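Local coordinates for protein quinoline 2-oxidoreductase large subunit (Pseudomonas putida, PDB 1T3Q) that probably hydroxylates quinoline at carbon 2, as the molybdenum-bearing large subunit of an oxidoreductase of the xanthine dehydrogenase family, at residues 302-315 and 381-395. Numbering follows the deposited sequence.
Sequences MGLAFDGDGRFLAL and ARETLIDRAARQLGL
With CG set between its backbone N and carbonyl carbon (chi1 50°), F306 turns its ring onto helix 381-393, while M302, its CG opposite the backbone N, carries SD to the helix backbone at R382, and a bend at chi3 (-79°) turns CE onto A381 CB. Over one face, A389 CB lies 3.9 Å from the centroid of the F306 ring, 25° off its normal: a CH-pi contact. The Q392 amide reaches the rim, its CD in the ring plane, and L393 CD1 packs 3.7 Å from F306 CE1. Were F306 an alanine, A389 CB would probably lose its aromatic cover and a gap open beside L393. Farther along, M302 SD sits 3.5 Å from R382 N, and M302 CG 3.7 Å from L385 CD1. I386 CG1 bridges both strands, touching F312 CZ at 3.7 Å and, more loosely, L304 CD2. L393 CD1 presses to 3.4 Å from G310 CA, where a side chain would collide. D307 OD2 accepts from D309 N, an Asx turn within the type I turn D307-G310, and, on the opposite carboxylate face, from R311 N. The helix thus backs a beta hairpin largely by apolar burial, with polar ties kept within each segment or directed to neighbours such as N404 and R401.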
loop_
_atom_site.group_PDB
_atom_site.type_symbol
_atom_site.label_atom_id
_atom_site.label_comp_id
_atom_site.label_asym_id
_atom_site.label_seq_id
_atom_site.Cartn_x
_atom_site.Cartn_y
_atom_site.Cartn_z
ATOM N N MET B 302 51.651 -12.866 -5.400
ATOM C CA MET B 302 51.784 -12.888 -6.844
ATOM C C MET B 302 53.206 -12.725 -7.349
ATOM O O MET B 302 54.025 -12.031 -6.747
ATOM C CB MET B 302 50.897 -11.792 -7.441
ATOM C CG MET B 302 50.728 -11.859 -8.948
ATOM S SD MET B 302 49.646 -10.542 -9.552
ATOM C CE MET B 302 48.052 -11.190 -9.150
ATOM N N GLY B 303 53.486 -13.382 -8.470
ATOM C CA GLY B 303 54.800 -13.305 -9.078
ATOM C C GLY B 303 54.617 -13.188 -10.576
ATOM O O GLY B 303 53.754 -13.847 -11.151
ATOM N N LEU B 304 55.412 -12.332 -11.208
ATOM C CA LEU B 304 55.339 -12.131 -12.647
ATOM C C LEU B 304 56.733 -12.265 -13.241
ATOM O O LEU B 304 57.674 -11.619 -12.791
ATOM C CB LEU B 304 54.776 -10.740 -12.959
ATOM C CG LEU B 304 54.652 -10.319 -14.427
ATOM C CD1 LEU B 304 53.635 -11.200 -15.138
ATOM C CD2 LEU B 304 54.212 -8.855 -14.495
ATOM N N ALA B 305 56.864 -13.127 -14.239
ATOM C CA ALA B 305 58.143 -13.339 -14.907
ATOM C C ALA B 305 58.022 -12.705 -16.287
ATOM O O ALA B 305 56.966 -12.778 -16.906
ATOM C CB ALA B 305 58.430 -14.831 -15.031
ATOM N N PHE B 306 59.093 -12.081 -16.765
ATOM C CA PHE B 306 59.058 -11.431 -18.068
ATOM C C PHE B 306 60.417 -11.433 -18.756
ATOM O O PHE B 306 61.450 -11.586 -18.108
ATOM C CB PHE B 306 58.533 -9.998 -17.911
ATOM C CG PHE B 306 59.227 -9.207 -16.834
ATOM C CD1 PHE B 306 60.325 -8.412 -17.131
ATOM C CD2 PHE B 306 58.777 -9.262 -15.516
ATOM C CE1 PHE B 306 60.969 -7.677 -16.131
ATOM C CE2 PHE B 306 59.410 -8.536 -14.512
ATOM C CZ PHE B 306 60.508 -7.740 -14.818
ATOM N N ASP B 307 60.419 -11.263 -20.074
ATOM C CA ASP B 307 61.674 -11.255 -20.808
ATOM C C ASP B 307 62.259 -9.846 -20.911
ATOM O O ASP B 307 61.673 -8.882 -20.411
ATOM C CB ASP B 307 61.493 -11.899 -22.196
ATOM C CG ASP B 307 60.705 -11.034 -23.170
ATOM O OD1 ASP B 307 60.327 -11.563 -24.239
ATOM O OD2 ASP B 307 60.474 -9.838 -22.897
ATOM N N GLY B 308 63.418 -9.740 -21.553
ATOM C CA GLY B 308 64.091 -8.459 -21.684
ATOM C C GLY B 308 63.315 -7.359 -22.376
ATOM O O GLY B 308 63.685 -6.190 -22.283
ATOM N N ASP B 309 62.246 -7.728 -23.070
ATOM C CA ASP B 309 61.421 -6.762 -23.784
ATOM C C ASP B 309 60.163 -6.424 -22.989
ATOM O O ASP B 309 59.363 -5.586 -23.406
ATOM C CB ASP B 309 61.035 -7.327 -25.152
ATOM C CG ASP B 309 62.226 -7.458 -26.084
ATOM O OD1 ASP B 309 62.246 -8.412 -26.896
ATOM O OD2 ASP B 309 63.135 -6.602 -26.012
ATOM N N GLY B 310 59.995 -7.084 -21.845
ATOM C CA GLY B 310 58.833 -6.838 -21.010
ATOM C C GLY B 310 57.661 -7.759 -21.296
ATOM O O GLY B 310 56.580 -7.583 -20.734
ATOM N N ARG B 311 57.862 -8.738 -22.173
ATOM C CA ARG B 311 56.800 -9.685 -22.507
ATOM C C ARG B 311 56.617 -10.631 -21.327
ATOM O O ARG B 311 57.590 -11.199 -20.825
ATOM C CB ARG B 311 57.165 -10.482 -23.766
ATOM C CG ARG B 311 56.082 -11.454 -24.223
ATOM N N PHE B 312 55.373 -10.796 -20.885
ATOM C CA PHE B 312 55.074 -11.662 -19.750
ATOM C C PHE B 312 55.254 -13.131 -20.098
ATOM O O PHE B 312 54.663 -13.629 -21.055
ATOM C CB PHE B 312 53.640 -11.438 -19.257
ATOM C CG PHE B 312 53.326 -10.010 -18.914
ATOM C CD1 PHE B 312 54.327 -9.142 -18.484
ATOM C CD2 PHE B 312 52.020 -9.537 -19.000
ATOM C CE1 PHE B 312 54.029 -7.820 -18.144
ATOM C CE2 PHE B 312 51.708 -8.216 -18.663
ATOM C CZ PHE B 312 52.716 -7.357 -18.235
ATOM N N LEU B 313 56.060 -13.825 -19.304
ATOM C CA LEU B 313 56.323 -15.242 -19.532
ATOM C C LEU B 313 55.506 -16.131 -18.605
ATOM O O LEU B 313 55.188 -17.276 -18.947
ATOM C CB LEU B 313 57.808 -15.532 -19.322
ATOM C CG LEU B 313 58.774 -14.753 -20.212
ATOM C CD1 LEU B 313 60.209 -15.132 -19.851
ATOM C CD2 LEU B 313 58.481 -15.057 -21.681
ATOM N N ALA B 314 55.166 -15.610 -17.432
ATOM C CA ALA B 314 54.400 -16.390 -16.473
ATOM C C ALA B 314 53.839 -15.548 -15.343
ATOM O O ALA B 314 54.406 -14.523 -14.968
ATOM C CB ALA B 314 55.275 -17.495 -15.892
ATOM N N LEU B 315 52.714 -15.998 -14.805
ATOM C CA LEU B 315 52.087 -15.322 -13.682
ATOM C C LEU B 315 51.682 -16.373 -12.663
ATOM O O LEU B 315 50.973 -17.333 -12.976
ATOM C CB LEU B 315 50.861 -14.525 -14.129
ATOM C CG LEU B 315 50.157 -13.741 -13.009
ATOM C CD1 LEU B 315 49.327 -12.623 -13.603
ATOM C CD2 LEU B 315 49.279 -14.674 -12.188
ATOM N N ALA B 381 47.219 -6.079 -7.313
ATOM C CA ALA B 381 48.481 -6.805 -7.327
ATOM C C ALA B 381 49.152 -6.873 -8.698
ATOM O O ALA B 381 50.333 -6.546 -8.830
ATOM C CB ALA B 381 48.262 -8.219 -6.783
ATOM N N ARG B 382 48.403 -7.284 -9.715
ATOM C CA ARG B 382 48.969 -7.408 -11.060
ATOM C C ARG B 382 49.387 -6.068 -11.661
ATOM O O ARG B 382 50.500 -5.930 -12.155
ATOM C CB ARG B 382 47.976 -8.093 -12.004
ATOM C CG ARG B 382 48.591 -8.510 -13.341
ATOM C CD ARG B 382 47.522 -8.831 -14.369
ATOM N NE ARG B 382 46.604 -7.710 -14.520
ATOM C CZ ARG B 382 45.348 -7.706 -14.091
ATOM N NH1 ARG B 382 44.596 -6.630 -14.262
ATOM N NH2 ARG B 382 44.837 -8.787 -13.514
ATOM N N GLU B 383 48.497 -5.081 -11.624
ATOM C CA GLU B 383 48.826 -3.782 -12.195
ATOM C C GLU B 383 50.012 -3.142 -11.484
ATOM O O GLU B 383 50.829 -2.472 -12.113
ATOM C CB GLU B 383 47.611 -2.854 -12.158
ATOM C CG GLU B 383 46.430 -3.342 -13.008
ATOM C CD GLU B 383 46.783 -3.497 -14.486
ATOM O OE1 GLU B 383 46.765 -4.639 -14.999
ATOM O OE2 GLU B 383 47.081 -2.473 -15.138
ATOM N N THR B 384 50.113 -3.352 -10.176
ATOM C CA THR B 384 51.225 -2.796 -9.416
ATOM C C THR B 384 52.534 -3.476 -9.820
ATOM O O THR B 384 53.570 -2.825 -9.942
ATOM C CB THR B 384 50.997 -2.957 -7.893
ATOM O OG1 THR B 384 49.902 -2.124 -7.488
ATOM C CG2 THR B 384 52.241 -2.551 -7.111
ATOM N N LEU B 385 52.487 -4.786 -10.033
ATOM C CA LEU B 385 53.680 -5.526 -10.439
ATOM C C LEU B 385 54.059 -5.181 -11.876
ATOM O O LEU B 385 55.237 -5.124 -12.219
ATOM C CB LEU B 385 53.441 -7.032 -10.309
ATOM C CG LEU B 385 53.332 -7.556 -8.874
ATOM C CD1 LEU B 385 53.089 -9.064 -8.890
ATOM C CD2 LEU B 385 54.613 -7.241 -8.120
ATOM N N ILE B 386 53.056 -4.948 -12.714
ATOM C CA ILE B 386 53.304 -4.590 -14.106
ATOM C C ILE B 386 54.051 -3.254 -14.167
ATOM O O ILE B 386 54.996 -3.096 -14.949
ATOM C CB ILE B 386 51.979 -4.503 -14.895
ATOM C CG1 ILE B 386 51.419 -5.917 -15.097
ATOM C CG2 ILE B 386 52.197 -3.790 -16.225
ATOM C CD1 ILE B 386 50.090 -5.973 -15.832
ATOM N N ASP B 387 53.633 -2.298 -13.340
ATOM C CA ASP B 387 54.286 -0.993 -13.292
ATOM C C ASP B 387 55.713 -1.144 -12.780
ATOM O O ASP B 387 56.624 -0.452 -13.234
ATOM C CB ASP B 387 53.534 -0.028 -12.362
ATOM C CG ASP B 387 52.417 0.732 -13.067
ATOM O OD1 ASP B 387 51.873 1.683 -12.458
ATOM O OD2 ASP B 387 52.077 0.394 -14.218
ATOM N N ARG B 388 55.901 -2.042 -11.818
ATOM C CA ARG B 388 57.218 -2.278 -11.244
ATOM C C ARG B 388 58.140 -2.900 -12.287
ATOM O O ARG B 388 59.326 -2.578 -12.351
ATOM C CB ARG B 388 57.115 -3.213 -10.038
ATOM C CG ARG B 388 58.404 -3.347 -9.247
ATOM C CD ARG B 388 58.225 -4.297 -8.076
ATOM N NE ARG B 388 57.163 -3.854 -7.174
ATOM C CZ ARG B 388 56.644 -4.604 -6.209
ATOM N NH1 ARG B 388 55.682 -4.120 -5.437
ATOM N NH2 ARG B 388 57.080 -5.845 -6.020
ATOM N N ALA B 389 57.589 -3.799 -13.094
ATOM C CA ALA B 389 58.362 -4.456 -14.141
ATOM C C ALA B 389 58.787 -3.411 -15.163
ATOM O O ALA B 389 59.914 -3.422 -15.646
ATOM C CB ALA B 389 57.523 -5.538 -14.814
ATOM N N ALA B 390 57.871 -2.505 -15.486
ATOM C CA ALA B 390 58.159 -1.454 -16.450
ATOM C C ALA B 390 59.325 -0.602 -15.967
ATOM O O ALA B 390 60.287 -0.393 -16.703
ATOM C CB ALA B 390 56.919 -0.582 -16.671
ATOM N N ARG B 391 59.244 -0.114 -14.729
ATOM C CA ARG B 391 60.313 0.718 -14.179
ATOM C C ARG B 391 61.646 -0.011 -14.195
ATOM O O ARG B 391 62.684 0.587 -14.464
ATOM C CB ARG B 391 60.001 1.157 -12.740
ATOM C CG ARG B 391 59.032 2.326 -12.630
ATOM C CD ARG B 391 58.999 2.877 -11.196
ATOM N NE ARG B 391 58.552 1.867 -10.243
ATOM C CZ ARG B 391 57.282 1.549 -10.029
ATOM N NH1 ARG B 391 56.977 0.610 -9.145
ATOM N NH2 ARG B 391 56.315 2.187 -10.677
ATOM N N GLN B 392 61.615 -1.302 -13.899
ATOM C CA GLN B 392 62.834 -2.094 -13.885
ATOM C C GLN B 392 63.476 -2.153 -15.272
ATOM O O GLN B 392 64.699 -2.173 -15.399
ATOM C CB GLN B 392 62.523 -3.506 -13.380
ATOM C CG GLN B 392 63.632 -4.514 -13.587
ATOM C CD GLN B 392 63.271 -5.881 -13.036
ATOM O OE1 GLN B 392 63.716 -6.909 -13.550
ATOM N NE2 GLN B 392 62.470 -5.899 -11.977
ATOM N N LEU B 393 62.647 -2.151 -16.311
ATOM C CA LEU B 393 63.135 -2.224 -17.687
ATOM C C LEU B 393 63.321 -0.862 -18.352
ATOM O O LEU B 393 63.887 -0.766 -19.441
ATOM C CB LEU B 393 62.174 -3.070 -18.526
ATOM C CG LEU B 393 62.074 -4.534 -18.094
ATOM C CD1 LEU B 393 60.957 -5.224 -18.854
ATOM C CD2 LEU B 393 63.413 -5.224 -18.339
ATOM N N GLY B 394 62.845 0.192 -17.704
ATOM C CA GLY B 394 62.979 1.513 -18.287
ATOM C C GLY B 394 61.926 1.765 -19.349
ATOM O O GLY B 394 62.127 2.578 -20.255
ATOM N N LEU B 395 60.805 1.057 -19.250
ATOM C CA LEU B 395 59.697 1.216 -20.189
ATOM C C LEU B 395 58.606 2.003 -19.480
ATOM O O LEU B 395 58.529 1.990 -18.255
ATOM C CB LEU B 395 59.122 -0.146 -20.587
ATOM C CG LEU B 395 59.977 -1.159 -21.350
ATOM C CD1 LEU B 395 59.224 -2.476 -21.424
ATOM C CD2 LEU B 395 60.289 -0.633 -22.743
#